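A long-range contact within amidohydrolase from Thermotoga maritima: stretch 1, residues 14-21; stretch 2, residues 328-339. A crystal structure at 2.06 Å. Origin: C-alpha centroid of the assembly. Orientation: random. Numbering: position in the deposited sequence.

Stretch 1 (14-21) VFPITSRP
Stretch 2, residues 328-339: KEEDLLKILTVN

Two stretches more than 300 residues apart in sequence meet here without a single direct hydrogen bond; apolar packing, one water bridge and one salt bridge hold them together. The general principle is that an irregular loop can dock on a helix and the turn that follows it by inserting one well-shaped aliphatic side chain, with a water bridge beside the packing and a salt bridge at the exposed margin.

That side chain belongs to Ile17, which gives up 110 Å² of the 376 Å² buried in total. Its backbone has positive phi (82/-46), uncommon for a beta-branched residue, between Pro16 (-65/-23) and Thr18 (-87/1); a weak hydrogen bond of 3.0 Å runs from Thr18 N to Pro16 O. CA-to-CB of Ile17 points toward stretch 2, with chi1 and chi2 both m (-64° and -49°). In register, Ile17 CA lies 6.3 Å from Lys334 CA, and Thr18 CA 7.4 Å from Val338 CA.

The receiving surface comprises the helix beginning at Glu329 (Leu333 N to Glu329 O 2.9 Å, Lys334 N to Glu330 O 3.2 Å), a type I turn from Lys334 to Thr337 (Thr337 N to Lys334 O 3.0 Å; Thr337 phi/psi -132/-91), and the start of a second helix at Val338. Ile17 CD1 rests 3.7 Å from Leu333 CB, while Ile17 CG2 lies 4.0 Å from Val338 CG1, 3.9 Å from Lys334 CG and 3.2 Å from Thr337 OG1. The hydroxyl is not left unpaired beside this methyl: Thr337 OG1, chi1 p, donates a 2.6 Å hydrogen bond to Leu333 O. Leu333 (m, t) also meets the buried Phe15 ring (chi1 -84°, chi2 75°), with Phe15 CD2 4.1 Å from Leu333 CD1. Obliquely to that ring, Glu329 OE2 (chi1 and chi2 t), hydrogen-bonded elsewhere in the structure, stands 3.7 Å from Phe15 CE2. Thr18, chi1 p, contributes a methyl: Thr18 CG2 is 3.9 Å from Val338 CG2, with Val338 also p.

One water donates to both Ile17 O at 3.1 Å and Glu330 O at 2.8 Å, linking two backbone carbonyls that could not bond to each other, since both are acceptors. Nearby, the aliphatic chain of Lys334 (m, t, t, t) brings Lys334 CE to 3.9 Å from Ile17 O.

Charge closes the exposed margin. Arg20 (-65/147; chi1 -100°, chi2 144°, chi3 t) and Glu330 (t, t) start sideways, but their ends come nearer, placing Arg20 NH1 3.4 Å from Glu330 OE2. The oxygen lies well out of the guanidinium plane, so this salt bridge is electrostatic, without a directed N-H.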

# COMPACT_ATOMS: atom_id res chain seq x y z
N VAL F 14 23.30 -55.86 -21.32
CA VAL F 14 21.89 -55.51 -21.13
C VAL F 14 21.56 -55.51 -19.65
O VAL F 14 21.85 -56.48 -18.94
CB VAL F 14 20.93 -56.49 -21.91
CG1 VAL F 14 19.45 -56.06 -21.74
CG2 VAL F 14 21.28 -56.55 -23.39
N PHE F 15 20.95 -54.41 -19.19
CA PHE F 15 20.48 -54.27 -17.82
C PHE F 15 18.95 -54.27 -17.79
O PHE F 15 18.33 -53.19 -17.88
CB PHE F 15 21.03 -52.96 -17.22
CG PHE F 15 22.41 -53.09 -16.64
CD1 PHE F 15 23.53 -53.16 -17.47
CD2 PHE F 15 22.60 -53.13 -15.27
CE1 PHE F 15 24.82 -53.28 -16.94
CE2 PHE F 15 23.90 -53.25 -14.73
CZ PHE F 15 25.01 -53.32 -15.58
N PRO F 16 18.32 -55.46 -17.66
CA PRO F 16 16.85 -55.51 -17.59
C PRO F 16 16.28 -54.82 -16.35
O PRO F 16 15.09 -54.45 -16.36
CB PRO F 16 16.54 -57.01 -17.53
CG PRO F 16 17.77 -57.71 -17.94
CD PRO F 16 18.91 -56.81 -17.58
N ILE F 17 17.11 -54.70 -15.30
CA ILE F 17 16.79 -54.10 -13.99
C ILE F 17 16.07 -55.05 -13.08
O ILE F 17 16.42 -55.16 -11.91
CB ILE F 17 15.99 -52.74 -14.06
CG1 ILE F 17 16.79 -51.63 -14.75
CG2 ILE F 17 15.53 -52.31 -12.66
CD1 ILE F 17 18.21 -51.45 -14.23
N THR F 18 15.07 -55.74 -13.60
CA THR F 18 14.28 -56.67 -12.81
C THR F 18 14.91 -58.06 -12.78
O THR F 18 14.37 -58.98 -12.18
CB THR F 18 12.86 -56.73 -13.33
OG1 THR F 18 12.90 -57.01 -14.74
CG2 THR F 18 12.14 -55.36 -13.09
N SER F 19 16.05 -58.20 -13.44
CA SER F 19 16.90 -59.38 -13.33
C SER F 19 18.32 -58.93 -13.65
O SER F 19 18.53 -57.81 -14.13
CB SER F 19 16.45 -60.53 -14.24
OG SER F 19 16.41 -60.14 -15.60
N ARG F 20 19.29 -59.78 -13.34
CA ARG F 20 20.71 -59.43 -13.44
C ARG F 20 21.18 -59.16 -14.87
O ARG F 20 20.68 -59.78 -15.81
CB ARG F 20 21.58 -60.50 -12.77
CG ARG F 20 22.00 -60.07 -11.38
CD ARG F 20 22.07 -61.21 -10.40
NE ARG F 20 21.79 -60.74 -9.03
CZ ARG F 20 22.70 -60.63 -8.05
NH1 ARG F 20 22.32 -60.19 -6.86
NH2 ARG F 20 23.97 -60.96 -8.26
N PRO F 21 22.14 -58.24 -15.03
CA PRO F 21 22.65 -57.91 -16.36
C PRO F 21 23.34 -59.09 -17.04
O PRO F 21 23.76 -60.04 -16.37
CB PRO F 21 23.65 -56.76 -16.10
CG PRO F 21 24.00 -56.86 -14.64
CD PRO F 21 22.82 -57.47 -13.96
N LYS F 328 23.05 -49.32 -2.55
CA LYS F 328 23.69 -50.23 -3.50
C LYS F 328 23.14 -50.06 -4.90
O LYS F 328 21.95 -49.80 -5.09
CB LYS F 328 23.51 -51.68 -3.03
CG LYS F 328 24.02 -51.91 -1.61
CD LYS F 328 23.10 -52.87 -0.86
CE LYS F 328 23.44 -52.94 0.64
NZ LYS F 328 22.37 -53.63 1.41
N GLU F 329 24.03 -50.24 -5.88
CA GLU F 329 23.74 -50.01 -7.29
C GLU F 329 22.43 -50.61 -7.79
O GLU F 329 21.64 -49.92 -8.43
CB GLU F 329 24.92 -50.52 -8.15
CG GLU F 329 24.64 -50.47 -9.64
CD GLU F 329 25.60 -51.34 -10.45
OE1 GLU F 329 26.76 -51.49 -10.03
OE2 GLU F 329 25.18 -51.86 -11.52
N GLU F 330 22.22 -51.91 -7.52
CA GLU F 330 21.04 -52.66 -7.98
C GLU F 330 19.75 -51.95 -7.54
O GLU F 330 18.82 -51.78 -8.33
CB GLU F 330 21.09 -54.10 -7.40
CG GLU F 330 20.07 -55.09 -7.94
CD GLU F 330 20.15 -56.47 -7.27
OE1 GLU F 330 19.09 -57.08 -7.02
OE2 GLU F 330 21.28 -56.95 -6.98
N ASP F 331 19.72 -51.54 -6.28
CA ASP F 331 18.58 -50.83 -5.69
C ASP F 331 18.38 -49.43 -6.30
O ASP F 331 17.25 -49.01 -6.63
CB ASP F 331 18.78 -50.68 -4.17
CG ASP F 331 18.62 -52.00 -3.42
OD1 ASP F 331 17.82 -52.85 -3.86
OD2 ASP F 331 19.29 -52.17 -2.38
N LEU F 332 19.49 -48.70 -6.43
CA LEU F 332 19.47 -47.36 -6.98
C LEU F 332 18.99 -47.36 -8.43
O LEU F 332 18.33 -46.41 -8.87
CB LEU F 332 20.85 -46.73 -6.88
CG LEU F 332 21.30 -46.43 -5.46
CD1 LEU F 332 22.81 -46.21 -5.43
CD2 LEU F 332 20.56 -45.18 -4.90
N LEU F 333 19.30 -48.43 -9.17
CA LEU F 333 18.76 -48.56 -10.52
C LEU F 333 17.25 -48.78 -10.50
O LEU F 333 16.52 -48.14 -11.27
CB LEU F 333 19.48 -49.67 -11.30
CG LEU F 333 20.91 -49.31 -11.66
CD1 LEU F 333 21.69 -50.58 -12.18
CD2 LEU F 333 20.87 -48.22 -12.72
N LYS F 334 16.78 -49.66 -9.61
CA LYS F 334 15.34 -49.96 -9.47
C LYS F 334 14.52 -48.71 -9.08
O LYS F 334 13.42 -48.50 -9.59
CB LYS F 334 15.08 -51.06 -8.43
CG LYS F 334 15.63 -52.43 -8.76
CD LYS F 334 15.21 -53.47 -7.73
CE LYS F 334 15.81 -54.85 -8.09
NZ LYS F 334 15.15 -55.99 -7.37
N ILE F 335 15.05 -47.90 -8.17
CA ILE F 335 14.31 -46.70 -7.74
C ILE F 335 14.28 -45.60 -8.81
O ILE F 335 13.60 -44.57 -8.65
CB ILE F 335 14.80 -46.15 -6.38
CG1 ILE F 335 16.19 -45.53 -6.48
CG2 ILE F 335 14.73 -47.23 -5.33
CD1 ILE F 335 16.66 -44.87 -5.16
N LEU F 336 15.02 -45.83 -9.89
CA LEU F 336 14.99 -44.96 -11.06
C LEU F 336 14.14 -45.49 -12.20
O LEU F 336 13.88 -44.77 -13.18
CB LEU F 336 16.41 -44.69 -11.56
CG LEU F 336 17.32 -43.85 -10.66
CD1 LEU F 336 18.74 -43.83 -11.26
CD2 LEU F 336 16.77 -42.43 -10.46
N THR F 337 13.69 -46.75 -12.06
CA THR F 337 13.06 -47.48 -13.17
C THR F 337 11.74 -48.19 -12.77
O THR F 337 10.66 -47.58 -12.85
CB THR F 337 14.07 -48.46 -13.82
OG1 THR F 337 14.68 -49.25 -12.79
CG2 THR F 337 15.18 -47.70 -14.58
N VAL F 338 11.82 -49.45 -12.34
CA VAL F 338 10.64 -50.26 -12.05
C VAL F 338 9.82 -49.76 -10.85
O VAL F 338 8.59 -49.78 -10.89
CB VAL F 338 11.02 -51.79 -11.89
CG1 VAL F 338 12.01 -52.02 -10.75
CG2 VAL F 338 9.76 -52.67 -11.70
N ASN F 339 10.48 -49.33 -9.78
CA ASN F 339 9.77 -48.75 -8.61
C ASN F 339 8.91 -47.52 -8.95
O ASN F 339 7.71 -47.53 -8.69
CB ASN F 339 10.74 -48.44 -7.47
CG ASN F 339 11.27 -49.68 -6.78
OD1 ASN F 339 11.21 -50.79 -7.32
ND2 ASN F 339 11.82 -49.51 -5.56
O HOH W 1 18.69 -53.39 -10.65